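Local coordinates for protein angiotensin-converting enzyme (Anopheles gambiae, PDB 6S1Y) that probably removes dipeptides from the C-terminal end of peptides as a zinc metallopeptidase of the angiotensin-converting enzyme family, at residues G293-T298 and D531-T536; L300-L305 and N540-M545; V157-A162 and G250-Q255. One frame throughout, in Å; residues are numbered along the deposited sequence.

Contact 1 (G293-T298 and D531-T536); sequences GDDFFT and DIYQST
Phe296 and Tyr533 bring the two backbones closest, their CA atoms 6.3 Å apart, where helix 286-299 runs past the loop that leads into helix 536-547. That loop is shaped by a type II beta turn from Ile532 to Ser535 and by an Asx turn in which Tyr533 N donates to Asp531 OD1 at 3.0 Å, the N-H coming from above the carboxylate plane. The other oxygen, Asp531 OD2, is taken by His400 and by a salt bridge to Lys403. Ser535 then N-caps helix 536-547.

Phe296 CG lies anti to the backbone N (chi1 -159°), and the far end of the ring comes to lie against the loop. Tyr533 CD1 sits over one face of it, toward the rim, 3.8 Å from Phe296 CD2; the rings meet obliquely, planes 52° apart. Ile532 CG1 meets the edge of the same ring, 4.1 Å from Phe296 CE1. On the residue before Phe296, Asp295 OD2 accepts from Tyr533 OH at 2.7 Å through its syn lone pair; OD2 lies at the tyrosine ring edge, in its plane, with the carboxylate turned 56° from the ring. Leu391 and Val395 of helix 381-395 also pack on Phe296.

His400 joins Asp531 to both rings, edge-to-face on Tyr533. The Asp295 bond fixes the direction of the hydroxyl and ties the tip of Tyr533 to the helix, while packing on Phe296 CD2, CE2 and CZ holds the ring.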
loop_
_atom_site.group_PDB
_atom_site.type_symbol
_atom_site.label_atom_id
_atom_site.label_comp_id
_atom_site.label_asym_id
_atom_site.label_seq_id
_atom_site.Cartn_x
_atom_site.Cartn_y
_atom_site.Cartn_z
ATOM N N GLY A 293 0.751 0.567 -19.162
ATOM C CA GLY A 293 -0.028 1.274 -18.160
ATOM C C GLY A 293 -0.345 2.698 -18.584
ATOM O O GLY A 293 -1.421 3.223 -18.278
ATOM N N ASP A 294 0.599 3.350 -19.277
ATOM C CA ASP A 294 0.334 4.645 -19.900
ATOM C C ASP A 294 -0.829 4.544 -20.880
ATOM O O ASP A 294 -1.751 5.367 -20.858
ATOM C CB ASP A 294 1.607 5.134 -20.618
ATOM C CG ASP A 294 1.573 6.630 -20.958
ATOM O OD1 ASP A 294 0.700 7.360 -20.445
ATOM O OD2 ASP A 294 2.441 7.074 -21.754
ATOM N N ASP A 295 -0.813 3.509 -21.725
ATOM C CA ASP A 295 -1.879 3.319 -22.712
ATOM C C ASP A 295 -3.244 3.154 -22.057
ATOM O O ASP A 295 -4.251 3.656 -22.565
ATOM C CB ASP A 295 -1.587 2.099 -23.580
ATOM C CG ASP A 295 -2.713 1.805 -24.562
ATOM O OD1 ASP A 295 -2.877 2.582 -25.544
ATOM O OD2 ASP A 295 -3.440 0.802 -24.361
ATOM N N PHE A 296 -3.312 2.425 -20.943
ATOM C CA PHE A 296 -4.603 2.238 -20.290
ATOM C C PHE A 296 -5.158 3.585 -19.841
ATOM O O PHE A 296 -6.322 3.908 -20.102
ATOM C CB PHE A 296 -4.459 1.262 -19.123
ATOM C CG PHE A 296 -5.754 0.620 -18.704
ATOM C CD1 PHE A 296 -6.794 1.385 -18.216
ATOM C CD2 PHE A 296 -5.922 -0.752 -18.783
ATOM C CE1 PHE A 296 -7.977 0.806 -17.829
ATOM C CE2 PHE A 296 -7.109 -1.340 -18.392
ATOM C CZ PHE A 296 -8.133 -0.560 -17.913
ATOM N N PHE A 297 -4.321 4.409 -19.205
ATOM C CA PHE A 297 -4.780 5.725 -18.762
ATOM C C PHE A 297 -5.178 6.612 -19.945
ATOM O O PHE A 297 -6.173 7.343 -19.872
ATOM C CB PHE A 297 -3.693 6.409 -17.929
ATOM C CG PHE A 297 -3.669 5.988 -16.487
ATOM C CD1 PHE A 297 -4.655 6.423 -15.607
ATOM C CD2 PHE A 297 -2.656 5.176 -15.999
ATOM C CE1 PHE A 297 -4.643 6.031 -14.260
ATOM C CE2 PHE A 297 -2.636 4.791 -14.648
ATOM C CZ PHE A 297 -3.631 5.223 -13.787
ATOM N N THR A 298 -4.409 6.576 -21.038
ATOM C CA THR A 298 -4.782 7.382 -22.206
ATOM C C THR A 298 -6.089 6.882 -22.821
ATOM O O THR A 298 -6.939 7.687 -23.221
ATOM C CB THR A 298 -3.660 7.397 -23.249
ATOM O OG1 THR A 298 -3.376 6.067 -23.692
ATOM C CG2 THR A 298 -2.382 7.995 -22.660
ATOM N N ASP A 531 -14.236 -4.833 -17.681
ATOM C CA ASP A 531 -13.030 -4.157 -18.158
ATOM C C ASP A 531 -13.404 -2.740 -18.590
ATOM O O ASP A 531 -14.191 -2.562 -19.526
ATOM C CB ASP A 531 -12.400 -4.928 -19.319
ATOM C CG ASP A 531 -11.075 -4.341 -19.760
ATOM O OD1 ASP A 531 -10.573 -3.455 -19.049
ATOM O OD2 ASP A 531 -10.517 -4.760 -20.805
ATOM N N ILE A 532 -12.838 -1.729 -17.918
ATOM C CA ILE A 532 -13.150 -0.349 -18.268
ATOM C C ILE A 532 -12.145 0.219 -19.266
ATOM O O ILE A 532 -12.106 1.434 -19.496
ATOM C CB ILE A 532 -13.211 0.560 -17.030
ATOM C CG1 ILE A 532 -11.816 0.758 -16.424
ATOM C CG2 ILE A 532 -14.174 0.009 -16.015
ATOM C CD1 ILE A 532 -11.812 1.796 -15.316
ATOM N N TYR A 533 -11.307 -0.639 -19.835
ATOM C CA TYR A 533 -10.399 -0.219 -20.899
ATOM C C TYR A 533 -11.167 0.438 -22.048
ATOM O O TYR A 533 -12.112 -0.144 -22.592
ATOM C CB TYR A 533 -9.623 -1.447 -21.399
ATOM C CG TYR A 533 -8.548 -1.186 -22.436
ATOM C CD1 TYR A 533 -7.484 -0.332 -22.172
ATOM C CD2 TYR A 533 -8.581 -1.824 -23.677
ATOM C CE1 TYR A 533 -6.479 -0.099 -23.138
ATOM C CE2 TYR A 533 -7.590 -1.607 -24.641
ATOM C CZ TYR A 533 -6.543 -0.749 -24.366
ATOM O OH TYR A 533 -5.570 -0.551 -25.328
ATOM N N GLN A 534 -10.743 1.657 -22.412
ATOM C CA GLN A 534 -11.284 2.452 -23.521
ATOM C C GLN A 534 -12.640 3.054 -23.207
ATOM O O GLN A 534 -13.393 3.371 -24.122
ATOM C CB GLN A 534 -11.398 1.643 -24.826
ATOM C CG GLN A 534 -10.073 1.067 -25.273
ATOM C CD GLN A 534 -10.180 0.162 -26.477
ATOM O OE1 GLN A 534 -11.061 -0.703 -26.559
ATOM N NE2 GLN A 534 -9.258 0.335 -27.416
ATOM N N SER A 535 -12.982 3.222 -21.936
ATOM C CA SER A 535 -14.253 3.839 -21.568
ATOM C C SER A 535 -13.991 5.273 -21.129
ATOM O O SER A 535 -13.813 5.556 -19.945
ATOM C CB SER A 535 -14.970 3.070 -20.468
ATOM O OG SER A 535 -16.070 3.843 -19.991
ATOM N N THR A 536 -13.988 6.191 -22.106
ATOM C CA THR A 536 -13.857 7.609 -21.796
ATOM C C THR A 536 -14.986 8.090 -20.885
ATOM O O THR A 536 -14.806 9.051 -20.126
ATOM C CB THR A 536 -13.809 8.435 -23.089
ATOM O OG1 THR A 536 -15.022 8.286 -23.833
ATOM C CG2 THR A 536 -12.651 7.994 -23.970
#

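Contact 2 (L300-L305 and N540-M545); sequences LNMTKL and NQLKEM. With NAG (2-acetamido-2-deoxy-beta-D-glucopyranose), chain C.
Asn301 and Asn540 meet at a glycosylation site built on a Schellman motif: Asn301, with positive phi, is the C-prime residue that ends helix 286-299, and its side chain points toward helix 536-547.

The covalent link comes first. Asn301 ND2 is bonded to C1 of the N-acetylglucosamine (NAG) at 1.4 Å, in an Asn-Met-Thr sequon.

Polar contacts surround that link. The N-H left on Asn301 ND2 points almost straight at Asn540 OD1, but at 3.3 Å the bond is weak. Asn540 ND2 makes the firmer bond, donating to the acetamido oxygen O7 of NAG at 2.9 Å (160°). Lys543 reaches the sugar from the next turn of the helix, its NZ giving a hydrogen bond to NAG O6 at 2.7 Å. Both side chains thus bind the sugar across from its own asparagine.

Apolar packing lies beneath. Met302 and Lys543 lie alongside each other, running oppositely, CG to CG at 3.7 Å, while the thioether of Met302 crosses Leu542 at about a right angle. Leu561 of helix 554-562 backs Leu542. The methionine chain bends at chi3 (75°), which sets Met302 CE 4.0 Å from Leu542 CD2.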
loop_
_atom_site.group_PDB
_atom_site.type_symbol
_atom_site.label_atom_id
_atom_site.label_comp_id
_atom_site.label_asym_id
_atom_site.label_seq_id
_atom_site.Cartn_x
_atom_site.Cartn_y
_atom_site.Cartn_z
ATOM N N LEU A 300 -8.500 6.097 -21.308
ATOM C CA LEU A 300 -9.567 6.663 -20.491
ATOM C C LEU A 300 -9.676 8.181 -20.635
ATOM O O LEU A 300 -10.311 8.833 -19.794
ATOM C CB LEU A 300 -9.366 6.310 -19.013
ATOM C CG LEU A 300 -9.326 4.829 -18.618
ATOM C CD1 LEU A 300 -8.891 4.652 -17.166
ATOM C CD2 LEU A 300 -10.675 4.172 -18.837
ATOM N N ASN A 301 -9.063 8.756 -21.678
ATOM C CA ASN A 301 -9.020 10.208 -21.847
ATOM C C ASN A 301 -8.400 10.889 -20.632
ATOM O O ASN A 301 -8.853 11.942 -20.187
ATOM C CB ASN A 301 -10.403 10.790 -22.120
ATOM C CG ASN A 301 -10.339 12.185 -22.745
ATOM O OD1 ASN A 301 -9.532 12.433 -23.631
ATOM N ND2 ASN A 301 -11.189 13.095 -22.266
ATOM N N MET A 302 -7.350 10.285 -20.098
ATOM C CA MET A 302 -6.612 10.809 -18.961
ATOM C C MET A 302 -5.203 11.144 -19.426
ATOM O O MET A 302 -4.794 10.770 -20.519
ATOM C CB MET A 302 -6.617 9.798 -17.792
ATOM C CG MET A 302 -8.042 9.531 -17.235
ATOM S SD MET A 302 -8.184 8.400 -15.795
ATOM C CE MET A 302 -7.591 9.465 -14.489
ATOM N N THR A 303 -4.447 11.834 -18.571
ATOM C CA THR A 303 -3.221 12.477 -19.017
ATOM C C THR A 303 -2.145 11.462 -19.367
ATOM O O THR A 303 -1.843 10.564 -18.575
ATOM C CB THR A 303 -2.696 13.424 -17.944
ATOM O OG1 THR A 303 -3.688 14.416 -17.660
ATOM C CG2 THR A 303 -1.395 14.088 -18.409
ATOM N N LYS A 304 -1.560 11.619 -20.553
ATOM C CA LYS A 304 -0.400 10.847 -20.969
ATOM C C LYS A 304 0.816 11.236 -20.136
ATOM O O LYS A 304 0.953 12.378 -19.699
ATOM C CB LYS A 304 -0.110 11.101 -22.456
ATOM C CG LYS A 304 1.008 10.258 -23.055
ATOM C CD LYS A 304 1.733 11.002 -24.180
ATOM C CE LYS A 304 1.829 10.161 -25.452
ATOM N NZ LYS A 304 2.244 8.745 -25.209
ATOM N N LEU A 305 1.719 10.280 -19.930
ATOM C CA LEU A 305 2.889 10.563 -19.095
ATOM C C LEU A 305 3.772 11.599 -19.786
ATOM O O LEU A 305 4.107 11.425 -20.956
ATOM C CB LEU A 305 3.697 9.285 -18.824
ATOM C CG LEU A 305 3.048 8.245 -17.903
ATOM C CD1 LEU A 305 3.857 6.966 -17.867
ATOM C CD2 LEU A 305 2.890 8.794 -16.490
ATOM N N ASN A 540 -13.780 10.106 -17.622
ATOM C CA ASN A 540 -14.166 11.493 -17.402
ATOM C C ASN A 540 -14.638 11.701 -15.972
ATOM O O ASN A 540 -14.258 12.687 -15.328
ATOM C CB ASN A 540 -15.254 11.913 -18.402
ATOM C CG ASN A 540 -14.734 12.001 -19.835
ATOM O OD1 ASN A 540 -13.547 12.222 -20.065
ATOM N ND2 ASN A 540 -15.632 11.832 -20.803
ATOM N N GLN A 541 -15.461 10.783 -15.448
ATOM C CA GLN A 541 -15.899 10.931 -14.064
ATOM C C GLN A 541 -14.740 10.719 -13.094
ATOM O O GLN A 541 -14.670 11.378 -12.049
ATOM C CB GLN A 541 -17.035 9.964 -13.755
ATOM C CG GLN A 541 -18.377 10.369 -14.363
ATOM C CD GLN A 541 -18.897 11.675 -13.803
ATOM O OE1 GLN A 541 -19.161 11.788 -12.603
ATOM N NE2 GLN A 541 -19.037 12.672 -14.673
ATOM N N LEU A 542 -13.807 9.834 -13.435
ATOM C CA LEU A 542 -12.648 9.626 -12.577
ATOM C C LEU A 542 -11.751 10.863 -12.552
ATOM O O LEU A 542 -11.392 11.349 -11.468
ATOM C CB LEU A 542 -11.895 8.381 -13.048
ATOM C CG LEU A 542 -10.657 7.961 -12.266
ATOM C CD1 LEU A 542 -10.968 7.732 -10.798
ATOM C CD2 LEU A 542 -10.052 6.696 -12.880
ATOM N N LYS A 543 -11.393 11.393 -13.737
ATOM C CA LYS A 543 -10.662 12.661 -13.841
ATOM C C LYS A 543 -11.221 13.723 -12.900
ATOM O O LYS A 543 -10.478 14.394 -12.178
ATOM C CB LYS A 543 -10.736 13.228 -15.264
ATOM C CG LYS A 543 -9.874 12.592 -16.300
ATOM C CD LYS A 543 -10.239 13.137 -17.688
ATOM C CE LYS A 543 -9.795 14.576 -17.892
ATOM N NZ LYS A 543 -10.314 15.117 -19.178
ATOM N N GLU A 544 -12.541 13.914 -12.940
ATOM C CA GLU A 544 -13.168 14.953 -12.133
ATOM C C GLU A 544 -12.866 14.751 -10.652
ATOM O O GLU A 544 -12.524 15.702 -9.939
ATOM C CB GLU A 544 -14.683 14.964 -12.388
ATOM C CG GLU A 544 -15.378 16.234 -11.908
ATOM C CD GLU A 544 -16.905 16.176 -12.003
ATOM O OE1 GLU A 544 -17.428 15.590 -12.977
ATOM O OE2 GLU A 544 -17.583 16.726 -11.094
ATOM N N MET A 545 -12.995 13.519 -10.161
ATOM C CA MET A 545 -12.721 13.272 -8.748
ATOM C C MET A 545 -11.266 13.592 -8.419
ATOM O O MET A 545 -10.981 14.309 -7.457
ATOM C CB MET A 545 -13.057 11.825 -8.387
ATOM C CG MET A 545 -12.798 11.484 -6.921
ATOM S SD MET A 545 -13.456 9.851 -6.448
ATOM C CE MET A 545 -12.254 8.744 -7.157
HETATM C C1 NAG C . -11.278 14.452 -22.763
HETATM C C2 NAG C . -12.688 14.644 -23.334
HETATM C C3 NAG C . -12.887 16.083 -23.807
HETATM C C4 NAG C . -12.524 17.083 -22.714
HETATM C C5 NAG C . -11.117 16.780 -22.187
HETATM C C6 NAG C . -10.728 17.628 -20.999
HETATM C C7 NAG C . -13.848 12.733 -24.361
HETATM C C8 NAG C . -13.944 11.848 -25.564
HETATM N N2 NAG C . -12.932 13.707 -24.421
HETATM O O3 NAG C . -14.254 16.244 -24.164
HETATM O O4 NAG C . -12.592 18.415 -23.228
HETATM O O5 NAG C . -11.040 15.414 -21.745
HETATM O O6 NAG C . -9.429 17.292 -20.531
HETATM O O7 NAG C . -14.572 12.578 -23.382
#

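Contact 3 (V157-A162 and G250-Q255); sequences VQWYNA and GNLWAQ. With KSN ((2~{S})-2-[[(4~{S})-4-azanyl-5-oxidanyl-5-oxidanylidene-pentanoyl]amino]pentanedioic acid), chain H.
Leu252 presses its CD1 methyl onto the indole of Trp159, a CH-pi contact between helix 149-163 and a loop folded as a type I beta turn from Asn251 to Ala254. The methyl lies over the five-membered ring, 3.8 Å from Leu252 CD1 to the ring centroid and 13° off the normal. Trp159 has CG anti to the backbone N (chi1 174°), and its side chain leaves the helix toward the loop. One residue on, Tyr160 OH lies 3.0 Å from Leu252 O, which sits at the edge of the phenol ring and in its plane. The same hydroxyl approaches Trp253 CD1 at 3.6 Å.

Both indoles are fixed from outside. Trp159 NE1 and Trp253 NE1 each donate to Ala484 O, and the two NE1 atoms lie 4.1 Å apart, with their five-membered rings at 88°. Lys485 makes a cation-pi contact with Trp253, and Leu135 of helix 135-145 packs on both Trp159 and Leu252.

The turn is held from within by Asn251, whose OD1 accepts from Trp253 N at 2.9 Å, an Asx turn, and also from Gln255 N on the opposite face of the amide plane. Gln255 follows directly and belongs to the ligand pocket. Lys485 also grips its OE1, while Gln255 NE2 donates to carboxylate oxygen O19 of the bound gamma-glutamyl ligand at 3.0 Å.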
loop_
_atom_site.group_PDB
_atom_site.type_symbol
_atom_site.label_atom_id
_atom_site.label_comp_id
_atom_site.label_asym_id
_atom_site.label_seq_id
_atom_site.Cartn_x
_atom_site.Cartn_y
_atom_site.Cartn_z
ATOM N N VAL A 157 14.092 -16.303 8.640
ATOM C CA VAL A 157 14.869 -16.007 9.844
ATOM C C VAL A 157 15.972 -14.987 9.562
ATOM O O VAL A 157 16.179 -14.042 10.336
ATOM C CB VAL A 157 15.450 -17.301 10.432
ATOM C CG1 VAL A 157 16.481 -16.982 11.534
ATOM C CG2 VAL A 157 14.308 -18.188 10.960
ATOM N N GLN A 158 16.716 -15.178 8.468
ATOM C CA GLN A 158 17.729 -14.203 8.072
ATOM C C GLN A 158 17.132 -12.811 7.929
ATOM O O GLN A 158 17.658 -11.833 8.475
ATOM C CB GLN A 158 18.366 -14.630 6.756
ATOM C CG GLN A 158 19.251 -15.853 6.881
ATOM C CD GLN A 158 20.580 -15.534 7.512
ATOM O OE1 GLN A 158 21.217 -14.514 7.189
ATOM N NE2 GLN A 158 21.023 -16.400 8.409
ATOM N N TRP A 159 16.028 -12.701 7.189
ATOM C CA TRP A 159 15.465 -11.388 6.904
ATOM C C TRP A 159 15.068 -10.667 8.187
ATOM O O TRP A 159 15.449 -9.509 8.406
ATOM C CB TRP A 159 14.251 -11.509 5.973
ATOM C CG TRP A 159 13.586 -10.171 5.794
ATOM C CD1 TRP A 159 12.436 -9.731 6.385
ATOM C CD2 TRP A 159 14.070 -9.073 5.003
ATOM N NE1 TRP A 159 12.170 -8.431 6.012
ATOM C CE2 TRP A 159 13.152 -8.013 5.154
ATOM C CE3 TRP A 159 15.186 -8.894 4.169
ATOM C CZ2 TRP A 159 13.315 -6.793 4.507
ATOM C CZ3 TRP A 159 15.349 -7.688 3.535
ATOM C CH2 TRP A 159 14.424 -6.645 3.714
ATOM N N TYR A 160 14.274 -11.330 9.034
ATOM C CA TYR A 160 13.738 -10.700 10.233
ATOM C C TYR A 160 14.838 -10.422 11.254
ATOM O O TYR A 160 14.801 -9.402 11.944
ATOM C CB TYR A 160 12.637 -11.592 10.839
ATOM C CG TYR A 160 11.273 -11.446 10.194
ATOM C CD1 TYR A 160 10.968 -12.085 8.967
ATOM C CD2 TYR A 160 10.304 -10.633 10.761
ATOM C CE1 TYR A 160 9.719 -11.909 8.340
ATOM C CE2 TYR A 160 9.050 -10.455 10.143
ATOM C CZ TYR A 160 8.762 -11.105 8.957
ATOM O OH TYR A 160 7.527 -10.930 8.408
ATOM N N ASN A 161 15.825 -11.314 11.377
ATOM C CA ASN A 161 16.913 -11.052 12.319
ATOM C C ASN A 161 17.723 -9.820 11.896
ATOM O O ASN A 161 18.264 -9.117 12.745
ATOM C CB ASN A 161 17.826 -12.283 12.465
ATOM C CG ASN A 161 17.281 -13.320 13.481
ATOM O OD1 ASN A 161 16.053 -13.483 13.639
ATOM N ND2 ASN A 161 18.187 -14.027 14.169
ATOM N N ALA A 162 17.779 -9.519 10.602
ATOM C CA ALA A 162 18.588 -8.420 10.102
ATOM C C ALA A 162 17.846 -7.087 10.036
ATOM O O ALA A 162 18.487 -6.032 10.181
ATOM C CB ALA A 162 19.119 -8.766 8.702
ATOM N N GLY A 250 4.266 -17.455 0.233
ATOM C CA GLY A 250 4.781 -16.867 -0.984
ATOM C C GLY A 250 5.253 -15.445 -0.856
ATOM O O GLY A 250 5.598 -14.837 -1.868
ATOM N N ASN A 251 5.335 -14.932 0.376
ATOM C CA ASN A 251 5.514 -13.507 0.647
ATOM C C ASN A 251 6.065 -13.373 2.067
ATOM O O ASN A 251 5.550 -14.005 2.982
ATOM C CB ASN A 251 4.176 -12.776 0.494
ATOM C CG ASN A 251 4.259 -11.328 0.882
ATOM O OD1 ASN A 251 4.252 -10.987 2.072
ATOM N ND2 ASN A 251 4.332 -10.445 -0.115
ATOM N N LEU A 252 7.116 -12.559 2.241
ATOM C CA LEU A 252 7.825 -12.511 3.514
ATOM C C LEU A 252 6.933 -12.066 4.673
ATOM O O LEU A 252 7.193 -12.425 5.828
ATOM C CB LEU A 252 9.018 -11.559 3.424
ATOM C CG LEU A 252 10.392 -12.175 3.162
ATOM C CD1 LEU A 252 11.414 -11.086 2.954
ATOM C CD2 LEU A 252 10.794 -13.064 4.325
ATOM N N TRP A 253 5.908 -11.265 4.404
ATOM C CA TRP A 253 5.001 -10.781 5.423
ATOM C C TRP A 253 3.650 -11.485 5.390
ATOM O O TRP A 253 2.789 -11.190 6.219
ATOM C CB TRP A 253 4.836 -9.272 5.245
ATOM C CG TRP A 253 6.174 -8.617 5.099
ATOM C CD1 TRP A 253 6.972 -8.175 6.103
ATOM C CD2 TRP A 253 6.882 -8.366 3.874
ATOM N NE1 TRP A 253 8.134 -7.645 5.591
ATOM C CE2 TRP A 253 8.110 -7.769 4.221
ATOM C CE3 TRP A 253 6.587 -8.571 2.516
ATOM C CZ2 TRP A 253 9.032 -7.360 3.270
ATOM C CZ3 TRP A 253 7.523 -8.183 1.564
ATOM C CH2 TRP A 253 8.733 -7.577 1.947
ATOM N N ALA A 254 3.451 -12.410 4.450
ATOM C CA ALA A 254 2.165 -13.087 4.243
ATOM C C ALA A 254 1.043 -12.096 3.999
ATOM O O ALA A 254 -0.116 -12.366 4.348
ATOM C CB ALA A 254 1.819 -13.990 5.429
ATOM N N GLN A 255 1.361 -10.946 3.404
ATOM C CA GLN A 255 0.339 -9.921 3.232
ATOM C C GLN A 255 -0.557 -10.197 2.033
ATOM O O GLN A 255 -1.718 -9.793 2.024
ATOM C CB GLN A 255 0.993 -8.546 3.097
ATOM C CG GLN A 255 1.789 -8.316 1.829
ATOM C CD GLN A 255 2.525 -6.981 1.884
ATOM O OE1 GLN A 255 3.352 -6.765 2.782
ATOM N NE2 GLN A 255 2.174 -6.056 0.995
HETATM C C10 KSN H . 6.120 5.548 -0.034
HETATM C C13 KSN H . 3.159 2.896 -2.443
HETATM C C17 KSN H . 3.002 -3.145 0.059
HETATM C C02 KSN H . 2.010 -2.556 -0.951
HETATM C C03 KSN H . 2.263 -1.100 -1.366
HETATM C C04 KSN H . 3.667 -0.555 -1.157
HETATM C C05 KSN H . 4.390 -0.072 -2.441
HETATM C C07 KSN H . 4.437 2.408 -1.719
HETATM C C08 KSN H . 5.477 3.501 -1.511
HETATM C C09 KSN H . 5.017 4.590 -0.523
HETATM N N01 KSN H . 0.642 -2.633 -0.425
HETATM N N06 KSN H . 4.792 1.326 -2.648
HETATM O O11 KSN H . 7.340 5.208 -0.144
HETATM O O12 KSN H . 5.831 6.675 0.496
HETATM O O14 KSN H . 3.158 2.911 -3.705
HETATM O O15 KSN H . 2.131 3.231 -1.824
HETATM O O16 KSN H . 4.699 -0.876 -3.269
HETATM O O18 KSN H . 4.057 -3.669 -0.392
HETATM O O19 KSN H . 2.831 -3.149 1.307
#

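How the contacts relate
Contacts 1 and 2 are neighbours, centres 9 Å apart, and share elements: helix 286-299 supplies one side of contact 1 and its C-terminal end leads into contact 2, while the loop of contact 1 runs into helix 536-547 of contact 2. They meet through the probable hydrogen bond from Leu305 N to Asp294 OD1, and Leu300 packs on the turn at Ile532. Contact 1 is buried, an aromatic pair with one hydrogen bond to a carboxylate; contact 2 is partly buried, apolar on its buried side and sugar-bound at the surface. Contact 3 is also buried but lies across the chain's centre, its own centre about 36 and 38 Å from theirs. There indoles dominate, and its loop alone among them reaches the ligand pocket.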